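Putative glycosyltransferase (GalT1) (Streptococcus parasanguinis FW213, PDB 5HEA) probably acts as a nucleotide-binding glycosyltransferase that transfers sugar units, this chain being its C-terminal part, built on a GT-A domain followed by a small helical bundle. Local coordinates at residues L263-C267 against C282-L286; G186-E190 against D229-S233. All coordinates share one frame. Numbering follows the deposited sequence.

How the contacts relate
Contact 2 joins a GT-A domain to the helices that follow it, and contact 1 ties helices 253-272 and 276-291 to each other. Along the chain they stand in series: the loop between strand 171-174 and helix 195-201 meets the start of helix 231-247 in contact 2, and only then does contact 1 form. Their centres lie about 16 Å apart, on the same side of the chain's centre, and they touch where Ile231 CG2 packs 3.6 Å from Cys266 CB. Two helices of the C-terminal bundle are joined covalently, and helix 231-247 packs against both, while polar side chains dominate at this point of its junction with the GT-A domain.

Contact 1: L263-C267 against C282-L286; sequences LKKCC and CCNKL
Two consecutive helices can be locked by pairing adjacent cysteines on each, and 263-267 with 282-286 illustrates how. Both segments are regular alpha-helix, with Cys267 N hydrogen-bonded to Leu263 O (2.8 Å) and Leu286 N to Cys282 O (2.9 Å). Their axes approach to 8.6 Å and run roughly antiparallel, with a signed crossing angle of -143°; the closest CA pair is Cys267 with Cys283, 5.1 Å apart. Cys266 and Cys267 hold chi1 in t, whereas Cys282 and Cys283 are both m. These rotamers bring Cys266 SG to 2.1 Å from Cys282 SG and Cys267 SG to 2.0 Å from Cys283 SG, giving two disulfides with chi3 of 83° and 88°. Beside them Leu263 (m, t) points across, its CD2 4.0 Å from Lys285 CB and 4.2 Å from Cys282 SG. Leu286 (t, p) points back toward helix 253-272: its CD1 lies 4.1 Å from Leu263 CB, and its CD2 rests 3.6 Å from Lys264 CG on the aliphatic part of that lysine. Lys285 starts toward the partner helix, then leads away to salt bridges with Glu239 and with Glu240 of a second subunit. Ile235 of helix 231-247 packs on Cys266 and Cys282. The whole is an alpha-helical hairpin cross-linked by two disulfides, whose helices join helix 231-247 in a small C-terminal bundle.

Contact 2: G186-E190 against D229-S233; sequences GRLRE and DDISS
The first turn of a helix can do two jobs, capping itself and receiving a neighbouring loop. Segment 186-190 is irregular: Arg187 and Leu188 are extended, and Arg189 takes a left-handed conformation (53/46). Opposite, Asp229 and Asp230 lead into a helix starting at Ile231. The nearest CA pairs are Leu188 with Asp230 (5.8 Å) and Arg189 with Ser233 (6.4 Å). Asp230 is the N-cap, its chi1 in t; OD1 accepts from Ser233 N at 3.2 Å, while OD2 takes a weak bond from Ser233 OG (2.8 Å) and another weak one from Leu188 N (3.4 Å). The Leu188 and Asp230 CB atoms sit 3.6 Å apart. Ser233 OG (chi1 m) also accepts from Arg187 NE at 3.1 Å, near the guanidinium plane; the extended Arg187 (t, t, t) carries NH2 on to Ser236 OG. Arg189 (m, m) turns to Asp229 (chi1 t) in a two-pronged salt bridge, NE to OD1 at 2.9 Å and NH2 to OD2 at 3.0 Å, probably looser because Asp229 is exposed and poorly ordered. The carbonyl of Arg189 is taken by Asn237, one turn beyond Ser233, and Glu190 turns back to Arg76 of the GT-A domain. The Asp230 cap and the Arg187-Ser233 bond are the better-defined part; since Asp230 and Ser233 serve both cap and loop, the loop's position is coupled to the start of helix 231-247.

Contact 1: L263-C267 against C282-L286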
loop_
_atom_site.group_PDB
_atom_site.type_symbol
_atom_site.label_atom_id
_atom_site.label_comp_id
_atom_site.label_asym_id
_atom_site.label_seq_id
_atom_site.Cartn_x
_atom_site.Cartn_y
_atom_site.Cartn_z
ATOM N N LEU A 263 0.622 23.309 -23.732
ATOM C CA LEU A 263 -0.601 22.551 -23.976
ATOM C C LEU A 263 -0.468 21.630 -25.194
ATOM O O LEU A 263 -0.891 20.470 -25.158
ATOM C CB LEU A 263 -1.796 23.508 -24.162
ATOM C CG LEU A 263 -2.244 24.179 -22.857
ATOM C CD1 LEU A 263 -3.273 25.271 -23.161
ATOM C CD2 LEU A 263 -2.809 23.137 -21.896
ATOM N N LYS A 264 0.112 22.161 -26.268
ATOM C CA LYS A 264 0.344 21.392 -27.494
ATOM C C LYS A 264 1.221 20.184 -27.204
ATOM O O LYS A 264 0.925 19.067 -27.633
ATOM C CB LYS A 264 1.020 22.262 -28.560
ATOM C CG LYS A 264 0.049 22.945 -29.515
ATOM C CD LYS A 264 0.751 23.881 -30.505
ATOM C CE LYS A 264 1.022 25.260 -29.895
ATOM N NZ LYS A 264 -0.226 25.928 -29.404
ATOM N N LYS A 265 2.308 20.418 -26.476
ATOM C CA LYS A 265 3.231 19.352 -26.114
ATOM C C LYS A 265 2.556 18.317 -25.204
ATOM O O LYS A 265 2.696 17.115 -25.413
ATOM C CB LYS A 265 4.471 19.939 -25.433
ATOM C CG LYS A 265 5.558 18.925 -25.145
ATOM C CD LYS A 265 6.866 19.603 -24.761
ATOM C CE LYS A 265 8.006 18.590 -24.634
ATOM N NZ LYS A 265 7.753 17.542 -23.595
ATOM N N CYS A 266 1.826 18.801 -24.198
ATOM C CA CYS A 266 1.114 17.946 -23.255
ATOM C C CYS A 266 0.057 17.094 -23.954
ATOM O O CYS A 266 -0.068 15.904 -23.683
ATOM C CB CYS A 266 0.444 18.809 -22.178
ATOM S SG CYS A 266 -0.838 17.942 -21.205
ATOM N N CYS A 267 -0.703 17.723 -24.845
ATOM C CA CYS A 267 -1.796 17.067 -25.554
ATOM C C CYS A 267 -1.304 15.798 -26.258
ATOM O O CYS A 267 -1.931 14.736 -26.170
ATOM C CB CYS A 267 -2.410 18.044 -26.561
ATOM S SG CYS A 267 -3.776 17.381 -27.571
ATOM N N CYS A 282 -5.728 18.685 -21.413
ATOM C CA CYS A 282 -4.884 19.527 -22.259
ATOM C C CYS A 282 -5.443 19.732 -23.652
ATOM O O CYS A 282 -5.392 20.835 -24.201
ATOM C CB CYS A 282 -3.479 18.930 -22.377
ATOM S SG CYS A 282 -2.493 19.119 -20.867
ATOM N N CYS A 283 -5.947 18.660 -24.251
ATOM C CA CYS A 283 -6.561 18.789 -25.567
ATOM C C CYS A 283 -7.793 19.661 -25.550
ATOM O O CYS A 283 -8.037 20.406 -26.495
ATOM C CB CYS A 283 -6.903 17.420 -26.152
ATOM S SG CYS A 283 -5.432 16.570 -26.682
ATOM N N ASN A 284 -8.578 19.569 -24.485
ATOM C CA ASN A 284 -9.763 20.413 -24.368
ATOM C C ASN A 284 -9.374 21.879 -24.229
ATOM O O ASN A 284 -9.954 22.740 -24.885
ATOM C CB ASN A 284 -10.636 19.968 -23.196
ATOM C CG ASN A 284 -11.724 20.980 -22.851
ATOM O OD1 ASN A 284 -12.552 21.345 -23.688
ATOM N ND2 ASN A 284 -11.733 21.421 -21.606
ATOM N N LYS A 285 -8.391 22.142 -23.368
ATOM C CA LYS A 285 -7.876 23.484 -23.169
ATOM C C LYS A 285 -7.335 24.062 -24.477
ATOM O O LYS A 285 -7.623 25.208 -24.825
ATOM C CB LYS A 285 -6.819 23.508 -22.043
ATOM C CG LYS A 285 -7.442 23.398 -20.651
ATOM C CD LYS A 285 -6.432 23.646 -19.521
ATOM C CE LYS A 285 -6.108 22.364 -18.767
ATOM N NZ LYS A 285 -5.319 22.593 -17.510
ATOM N N LEU A 286 -6.578 23.260 -25.221
ATOM C CA LEU A 286 -6.036 23.720 -26.500
ATOM C C LEU A 286 -7.156 23.947 -27.521
ATOM O O LEU A 286 -7.119 24.900 -28.296
ATOM C CB LEU A 286 -4.999 22.721 -27.024
ATOM C CG LEU A 286 -4.150 23.119 -28.231
ATOM C CD1 LEU A 286 -3.276 24.341 -27.936
ATOM C CD2 LEU A 286 -3.303 21.927 -28.673
#

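Contact 2: G186-E190 against D229-S233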
loop_
_atom_site.group_PDB
_atom_site.type_symbol
_atom_site.label_atom_id
_atom_site.label_comp_id
_atom_site.label_asym_id
_atom_site.label_seq_id
_atom_site.Cartn_x
_atom_site.Cartn_y
_atom_site.Cartn_z
ATOM N N GLY A 186 8.179 16.579 -3.989
ATOM C CA GLY A 186 7.842 15.431 -4.813
ATOM C C GLY A 186 7.608 15.777 -6.268
ATOM O O GLY A 186 7.363 14.902 -7.096
ATOM N N ARG A 187 7.701 17.065 -6.571
ATOM C CA ARG A 187 7.352 17.602 -7.873
ATOM C C ARG A 187 8.626 17.745 -8.693
ATOM O O ARG A 187 9.656 18.173 -8.176
ATOM C CB ARG A 187 6.695 18.979 -7.678
ATOM C CG ARG A 187 5.675 19.407 -8.725
ATOM C CD ARG A 187 5.546 20.935 -8.749
ATOM N NE ARG A 187 4.362 21.417 -9.460
ATOM C CZ ARG A 187 3.448 22.237 -8.938
ATOM N NH1 ARG A 187 3.577 22.681 -7.689
ATOM N NH2 ARG A 187 2.402 22.623 -9.667
ATOM N N LEU A 188 8.564 17.359 -9.963
ATOM C CA LEU A 188 9.614 17.703 -10.915
ATOM C C LEU A 188 9.173 19.038 -11.509
ATOM O O LEU A 188 8.068 19.497 -11.215
ATOM C CB LEU A 188 9.737 16.634 -12.008
ATOM C CG LEU A 188 11.100 16.281 -12.633
ATOM C CD1 LEU A 188 10.950 15.902 -14.116
ATOM C CD2 LEU A 188 12.147 17.377 -12.446
ATOM N N ARG A 189 10.018 19.656 -12.339
ATOM C CA ARG A 189 9.814 21.040 -12.777
ATOM C C ARG A 189 9.637 21.908 -11.528
ATOM O O ARG A 189 8.711 22.713 -11.421
ATOM C CB ARG A 189 8.599 21.153 -13.706
ATOM C CG ARG A 189 8.676 20.308 -14.966
ATOM C CD ARG A 189 9.790 20.791 -15.879
ATOM N NE ARG A 189 9.462 20.605 -17.292
ATOM C CZ ARG A 189 8.948 21.553 -18.073
ATOM N NH1 ARG A 189 8.701 22.766 -17.587
ATOM N NH2 ARG A 189 8.684 21.285 -19.345
ATOM N N GLU A 190 10.509 21.694 -10.550
ATOM C CA GLU A 190 10.375 22.386 -9.280
ATOM C C GLU A 190 10.937 23.802 -9.410
ATOM O O GLU A 190 10.400 24.739 -8.804
ATOM C CB GLU A 190 11.032 21.595 -8.138
ATOM C CG GLU A 190 12.564 21.412 -8.221
ATOM C CD GLU A 190 13.032 20.208 -9.064
ATOM O OE1 GLU A 190 12.216 19.554 -9.758
ATOM O OE2 GLU A 190 14.250 19.913 -9.035
ATOM N N ASP A 229 9.892 13.931 -18.495
ATOM C CA ASP A 229 9.288 15.194 -18.087
ATOM C C ASP A 229 8.027 14.950 -17.258
ATOM O O ASP A 229 7.306 13.973 -17.467
ATOM C CB ASP A 229 8.958 16.054 -19.317
ATOM C CG ASP A 229 8.869 17.549 -18.995
ATOM O OD1 ASP A 229 8.568 17.914 -17.835
ATOM O OD2 ASP A 229 9.099 18.366 -19.913
ATOM N N ASP A 230 7.785 15.843 -16.304
ATOM C CA ASP A 230 6.562 15.850 -15.510
ATOM C C ASP A 230 5.544 16.698 -16.268
ATOM O O ASP A 230 5.481 17.916 -16.096
ATOM C CB ASP A 230 6.850 16.461 -14.132
ATOM C CG ASP A 230 5.652 16.409 -13.182
ATOM O OD1 ASP A 230 4.514 16.158 -13.627
ATOM O OD2 ASP A 230 5.854 16.642 -11.969
ATOM N N ILE A 231 4.750 16.052 -17.114
ATOM C CA ILE A 231 3.831 16.775 -17.988
ATOM C C ILE A 231 2.809 17.568 -17.179
ATOM O O ILE A 231 2.525 18.723 -17.486
ATOM C CB ILE A 231 3.080 15.832 -18.961
ATOM C CG1 ILE A 231 4.053 14.910 -19.692
ATOM C CG2 ILE A 231 2.291 16.644 -19.962
ATOM C CD1 ILE A 231 4.344 13.608 -18.964
ATOM N N SER A 232 2.265 16.939 -16.144
ATOM C CA SER A 232 1.245 17.579 -15.330
ATOM C C SER A 232 1.718 18.884 -14.693
ATOM O O SER A 232 1.008 19.887 -14.739
ATOM C CB SER A 232 0.758 16.639 -14.239
ATOM O OG SER A 232 -0.356 17.214 -13.612
ATOM N N SER A 233 2.902 18.858 -14.079
ATOM C CA SER A 233 3.504 20.068 -13.509
ATOM C C SER A 233 3.784 21.166 -14.533
ATOM O O SER A 233 3.590 22.356 -14.257
ATOM C CB SER A 233 4.805 19.714 -12.804
ATOM O OG SER A 233 4.507 19.113 -11.566
#